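Local coordinates for protein Lmaj004091aaa (Leishmania major, PDB 1XTP) that probably methylates the N-terminal amino group of proteins that begin with an X-Pro-Lys sequence, using S-adenosyl-L-methionine as methyl donor, at residues D160-Q165 and Q185-N190; S95-C100 and A117-L122. All coordinates share one frame; numbering follows the deposited sequence.

Interaction 1. Residues D160-Q165 and Q185-N190; sequences DLIVIQ and QALTPN
Asp160 and Thr188 meet through a single very short hydrogen bond, Thr188 OG1 giving its proton to Asp160 OD1 at 2.5 Å. Asp160 lies at the corner leading into strand 159-165, Thr188 just past helix 173-186, and their CA atoms are 5.7 Å apart. The threonine hydroxyl reaches the carboxylate because OG1 sits between the backbone N and the carbonyl carbon (chi1 72°), the crowded position; CG2 is then anti to the carbonyl carbon and also lies against Asp160 OD1, at 3.5 Å. The carboxylate of Asp160 comes nearer to Thr188 than the direction of its CB would suggest. Its two oxygens divide their work: OD1 takes the hydroxyl, while OD2 accepts the backbone N-H of Ser95. The backbone N of Asn190 gives Thr188 OG1 only a weak further bond.

Further along, the contact becomes apolar. The CB of Ile162 is directed toward 185-190, and CD1, anti to CA (chi2 176°), ends an extended CG1 branch that meets Leu187 and Ala186. The side chains of Ile162 and Leu187 cross obliquely. CD2 of Leu187 packs against both carbons of this branch, 3.3 Å from Ile162 CD1 and 3.5 Å from Ile162 CG1, both tighter than normal carbon contact. CB of Ala186 touches the same CD1 more loosely, at 4.1 Å. Cys183, one turn back on the helix, also packs on Ile162.

Helix 173-186 thus lies over one face of the central sheet and hands the chain on to strand 191-198, beside strand 159-165: the right-handed beta-alpha-beta crossover of a Rossmann-like methyltransferase. Gln165, at the far end of the strand, binds the S-adenosyl-L-homoselenocysteine through its carbonyl oxygen.

Interaction 2. Residues S95-C100 and A117-L122; sequences SRALDC and ATTDLL
Arg96 holds Asp120 side-on in a salt bridge, with two nitrogens meeting the two carboxylate oxygens. NE lies 3.2 Å from Asp120 OD2, which sits in the guanidinium plane although NE itself comes from above the carboxylate plane. NH2 reaches the syn lone pair of Asp120 OD1 at 2.9 Å, tilted from the guanidinium, and makes a weaker second bond to OD2. The two planes are turned 58° apart, and CG2 of Thr118 lies over one guanidinium face, toward its rim. Asp120 has further donors: Tyr159 OH bonds OD2 and the backbone N of Lys143 bonds OD1, so this buried carboxylate is well supplied.

Five backbone bonds run beneath. Ser95 O, Ala97 O and Asp99 O accept from the N-H groups of Thr118, Asp120 and Leu122, while Thr118 O and Asp120 O accept from Ala97 and Asp99. CA-H groups add contacts to several of these oxygens, such as Leu98 CA to Asp120 O at 3.3 Å. On the face with Ala97 and Thr119, Asp99 OD2 bonds Thr108 OG1 of the connecting helix.

Such a parallel ladder, bridged by helix 106-115, is the first beta-alpha-beta unit of the Rossmann-like methyltransferase fold; Leu122 lies near the bound S-adenosyl-L-homoselenocysteine.

After the N-terminal strands and helices, the chain enters the central sheet at strand 96-100, crosses by helix 106-115 and returns in strand 118-123, where interaction 2 closes its loop. After strand 141-146 it enters strand 159-165, and helix 173-186 brings it back to close interaction 1. The two loops follow one another without nesting or crossing. They join across the sheet, in which strands 96-100 and 159-165 are neighbours: Asp160 N lies 2.7 Å from Arg96 O, a probable hydrogen bond, and Ile162 CG2 packs on Cys100 SG. Interaction 2 pairs two strands; interaction 1 fixes the end of helix 173-186 and the turn toward strand 191-198 against strand 159-165.

Interaction 1. Residues D160-Q165 and Q185-N190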
loop_
_atom_site.group_PDB
_atom_site.type_symbol
_atom_site.label_atom_id
_atom_site.label_comp_id
_atom_site.label_asym_id
_atom_site.label_seq_id
_atom_site.Cartn_x
_atom_site.Cartn_y
_atom_site.Cartn_z
ATOM N N ASP A 160 0.469 -13.463 -10.122
ATOM C CA ASP A 160 0.740 -14.365 -9.010
ATOM C C ASP A 160 1.077 -13.571 -7.718
ATOM O O ASP A 160 0.893 -14.073 -6.599
ATOM C CB ASP A 160 1.872 -15.322 -9.374
ATOM C CG ASP A 160 1.506 -16.266 -10.510
ATOM O OD1 ASP A 160 0.344 -16.696 -10.604
ATOM O OD2 ASP A 160 2.396 -16.619 -11.296
ATOM N N LEU A 161 1.548 -12.336 -7.860
ATOM C CA LEU A 161 1.676 -11.473 -6.682
ATOM C C LEU A 161 1.359 -10.040 -7.029
ATOM O O LEU A 161 1.745 -9.572 -8.082
ATOM C CB LEU A 161 3.069 -11.575 -6.073
ATOM C CG LEU A 161 3.168 -11.139 -4.601
ATOM C CD1 LEU A 161 2.587 -12.202 -3.636
ATOM C CD2 LEU A 161 4.611 -10.811 -4.232
ATOM N N ILE A 162 0.614 -9.372 -6.151
ATOM C CA ILE A 162 0.314 -7.951 -6.289
ATOM C C ILE A 162 0.742 -7.267 -4.999
ATOM O O ILE A 162 0.138 -7.450 -3.943
ATOM C CB ILE A 162 -1.180 -7.689 -6.581
ATOM C CG1 ILE A 162 -1.591 -8.378 -7.882
ATOM C CG2 ILE A 162 -1.464 -6.172 -6.647
ATOM C CD1 ILE A 162 -3.052 -8.255 -8.214
ATOM N N VAL A 163 1.806 -6.487 -5.115
ATOM C CA VAL A 163 2.440 -5.831 -3.994
ATOM C C VAL A 163 1.858 -4.424 -3.745
ATOM O O VAL A 163 1.855 -3.598 -4.629
ATOM C CB VAL A 163 3.968 -5.732 -4.255
ATOM C CG1 VAL A 163 4.650 -5.000 -3.121
ATOM C CG2 VAL A 163 4.532 -7.132 -4.409
ATOM N N ILE A 164 1.359 -4.177 -2.536
ATOM C CA ILE A 164 0.879 -2.861 -2.141
ATOM C C ILE A 164 1.562 -2.516 -0.813
ATOM O O ILE A 164 1.105 -2.893 0.267
ATOM C CB ILE A 164 -0.673 -2.825 -2.007
ATOM C CG1 ILE A 164 -1.370 -3.474 -3.219
ATOM C CG2 ILE A 164 -1.172 -1.376 -1.829
ATOM C CD1 ILE A 164 -2.890 -3.561 -3.090
ATOM N N GLN A 165 2.677 -1.809 -0.894
ATOM C CA GLN A 165 3.478 -1.506 0.278
ATOM C C GLN A 165 3.695 -0.025 0.402
ATOM O O GLN A 165 4.166 0.608 -0.548
ATOM C CB GLN A 165 4.837 -2.200 0.210
ATOM C CG GLN A 165 5.788 -1.732 1.326
ATOM C CD GLN A 165 6.900 -2.727 1.656
ATOM O OE1 GLN A 165 7.011 -3.790 1.037
ATOM N NE2 GLN A 165 7.730 -2.376 2.652
ATOM N N GLN A 185 -9.540 -9.740 -8.759
ATOM C CA GLN A 185 -9.888 -10.280 -10.071
ATOM C C GLN A 185 -8.683 -10.354 -11.022
ATOM O O GLN A 185 -8.666 -11.165 -11.953
ATOM C CB GLN A 185 -11.047 -9.493 -10.700
ATOM C CG GLN A 185 -10.748 -8.044 -11.030
ATOM C CD GLN A 185 -10.044 -7.868 -12.365
ATOM O OE1 GLN A 185 -10.400 -8.512 -13.358
ATOM N NE2 GLN A 185 -9.049 -6.984 -12.398
ATOM N N ALA A 186 -7.675 -9.525 -10.762
ATOM C CA ALA A 186 -6.420 -9.554 -11.499
ATOM C C ALA A 186 -5.494 -10.695 -11.069
ATOM O O ALA A 186 -4.486 -10.948 -11.734
ATOM C CB ALA A 186 -5.710 -8.231 -11.352
ATOM N N LEU A 187 -5.805 -11.389 -9.970
ATOM C CA LEU A 187 -4.958 -12.506 -9.541
ATOM C C LEU A 187 -5.242 -13.766 -10.309
ATOM O O LEU A 187 -6.374 -14.006 -10.705
ATOM C CB LEU A 187 -5.150 -12.812 -8.071
ATOM C CG LEU A 187 -4.760 -11.717 -7.073
ATOM C CD1 LEU A 187 -5.150 -12.212 -5.683
ATOM C CD2 LEU A 187 -3.275 -11.337 -7.129
ATOM N N THR A 188 -4.205 -14.568 -10.493
ATOM C CA THR A 188 -4.366 -15.972 -10.919
ATOM C C THR A 188 -4.851 -16.837 -9.742
ATOM O O THR A 188 -4.846 -16.393 -8.594
ATOM C CB THR A 188 -3.039 -16.568 -11.459
ATOM O OG1 THR A 188 -2.134 -16.783 -10.368
ATOM C CG2 THR A 188 -2.422 -15.636 -12.498
ATOM N N PRO A 189 -5.269 -18.083 -10.021
ATOM C CA PRO A 189 -5.663 -18.950 -8.900
ATOM C C PRO A 189 -4.582 -19.166 -7.819
ATOM O O PRO A 189 -4.919 -19.413 -6.664
ATOM C CB PRO A 189 -6.045 -20.274 -9.597
ATOM C CG PRO A 189 -6.421 -19.841 -11.010
ATOM C CD PRO A 189 -5.434 -18.756 -11.323
ATOM N N ASN A 190 -3.305 -19.066 -8.189
ATOM C CA ASN A 190 -2.210 -19.166 -7.226
ATOM C C ASN A 190 -1.669 -17.795 -6.821
ATOM O O ASN A 190 -0.523 -17.657 -6.386
ATOM C CB ASN A 190 -1.093 -20.023 -7.815
ATOM C CG ASN A 190 -1.560 -21.411 -8.165
ATOM O OD1 ASN A 190 -2.562 -21.887 -7.625
ATOM N ND2 ASN A 190 -0.856 -22.067 -9.089
#

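Interaction 2. Residues S95-C100 and A117-L122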
loop_
_atom_site.group_PDB
_atom_site.type_symbol
_atom_site.label_atom_id
_atom_site.label_comp_id
_atom_site.label_asym_id
_atom_site.label_seq_id
_atom_site.Cartn_x
_atom_site.Cartn_y
_atom_site.Cartn_z
ATOM N N SER A 95 5.129 -16.564 -11.656
ATOM C CA SER A 95 5.276 -16.014 -13.014
ATOM C C SER A 95 5.270 -14.511 -13.057
ATOM O O SER A 95 6.306 -13.901 -13.338
ATOM C CB SER A 95 4.211 -16.537 -13.962
ATOM O OG SER A 95 4.383 -17.914 -14.083
ATOM N N ARG A 96 4.117 -13.912 -12.800
ATOM C CA ARG A 96 3.977 -12.479 -12.960
ATOM C C ARG A 96 3.638 -11.730 -11.658
ATOM O O ARG A 96 2.728 -12.113 -10.913
ATOM C CB ARG A 96 2.941 -12.185 -14.042
ATOM C CG ARG A 96 3.201 -10.862 -14.735
ATOM C CD ARG A 96 2.293 -10.603 -15.883
ATOM N NE ARG A 96 2.759 -9.408 -16.574
ATOM C CZ ARG A 96 3.543 -9.400 -17.652
ATOM N NH1 ARG A 96 3.923 -10.532 -18.258
ATOM N NH2 ARG A 96 3.927 -8.230 -18.157
ATOM N N ALA A 97 4.374 -10.650 -11.403
ATOM C CA ALA A 97 4.121 -9.768 -10.266
ATOM C C ALA A 97 3.794 -8.342 -10.725
ATOM O O ALA A 97 4.099 -7.964 -11.847
ATOM C CB ALA A 97 5.320 -9.744 -9.331
ATOM N N LEU A 98 3.169 -7.582 -9.825
ATOM C CA LEU A 98 2.843 -6.168 -10.014
ATOM C C LEU A 98 3.205 -5.410 -8.735
ATOM O O LEU A 98 2.758 -5.759 -7.631
ATOM C CB LEU A 98 1.352 -5.975 -10.323
ATOM C CG LEU A 98 0.818 -4.537 -10.403
ATOM C CD1 LEU A 98 1.447 -3.715 -11.522
ATOM C CD2 LEU A 98 -0.722 -4.532 -10.548
ATOM N N ASP A 99 4.003 -4.363 -8.914
ATOM C CA ASP A 99 4.488 -3.514 -7.832
ATOM C C ASP A 99 3.719 -2.194 -7.905
ATOM O O ASP A 99 3.974 -1.369 -8.787
ATOM C CB ASP A 99 5.979 -3.315 -8.051
ATOM C CG ASP A 99 6.661 -2.663 -6.902
ATOM O OD1 ASP A 99 5.990 -2.408 -5.870
ATOM O OD2 ASP A 99 7.887 -2.419 -7.050
ATOM N N CYS A 100 2.727 -2.047 -7.015
ATOM C CA CYS A 100 1.812 -0.902 -6.984
ATOM C C CYS A 100 2.366 0.207 -6.099
ATOM O O CYS A 100 2.857 -0.053 -5.008
ATOM C CB CYS A 100 0.459 -1.296 -6.394
ATOM S SG CYS A 100 -0.458 -2.509 -7.277
ATOM N N ALA A 117 9.169 -14.372 -12.752
ATOM C CA ALA A 117 9.625 -14.332 -14.120
ATOM C C ALA A 117 9.509 -12.928 -14.732
ATOM O O ALA A 117 10.417 -12.472 -15.406
ATOM C CB ALA A 117 8.845 -15.359 -14.968
ATOM N N THR A 118 8.395 -12.248 -14.487
ATOM C CA THR A 118 8.189 -10.887 -14.982
ATOM C C THR A 118 7.505 -10.061 -13.908
ATOM O O THR A 118 6.600 -10.547 -13.244
ATOM C CB THR A 118 7.298 -10.892 -16.217
ATOM O OG1 THR A 118 7.783 -11.870 -17.142
ATOM C CG2 THR A 118 7.259 -9.503 -16.882
ATOM N N THR A 119 7.953 -8.824 -13.725
ATOM C CA THR A 119 7.315 -7.891 -12.809
ATOM C C THR A 119 6.906 -6.602 -13.540
ATOM O O THR A 119 7.729 -6.006 -14.210
ATOM C CB THR A 119 8.264 -7.556 -11.648
ATOM O OG1 THR A 119 8.624 -8.764 -10.972
ATOM C CG2 THR A 119 7.609 -6.611 -10.647
ATOM N N ASP A 120 5.637 -6.204 -13.406
ATOM C CA ASP A 120 5.146 -4.913 -13.885
ATOM C C ASP A 120 5.145 -3.891 -12.743
ATOM O O ASP A 120 5.061 -4.265 -11.578
ATOM C CB ASP A 120 3.713 -5.035 -14.379
ATOM C CG ASP A 120 3.571 -5.928 -15.557
ATOM O OD1 ASP A 120 4.550 -6.153 -16.297
ATOM O OD2 ASP A 120 2.429 -6.375 -15.782
ATOM N N LEU A 121 5.198 -2.607 -13.093
ATOM C CA LEU A 121 5.270 -1.494 -12.124
ATOM C C LEU A 121 4.116 -0.520 -12.349
ATOM O O LEU A 121 3.789 -0.218 -13.494
ATOM C CB LEU A 121 6.568 -0.716 -12.311
ATOM C CG LEU A 121 7.807 -1.297 -11.634
ATOM C CD1 LEU A 121 8.388 -2.415 -12.456
ATOM C CD2 LEU A 121 8.847 -0.198 -11.395
ATOM N N LEU A 122 3.509 -0.044 -11.260
ATOM C CA LEU A 122 2.423 0.918 -11.321
ATOM C C LEU A 122 2.802 2.096 -10.415
ATOM O O LEU A 122 2.962 1.911 -9.231
ATOM C CB LEU A 122 1.120 0.262 -10.848
ATOM C CG LEU A 122 -0.151 1.143 -10.811
ATOM C CD1 LEU A 122 -1.392 0.295 -10.914
ATOM C CD2 LEU A 122 -0.231 1.996 -9.551
#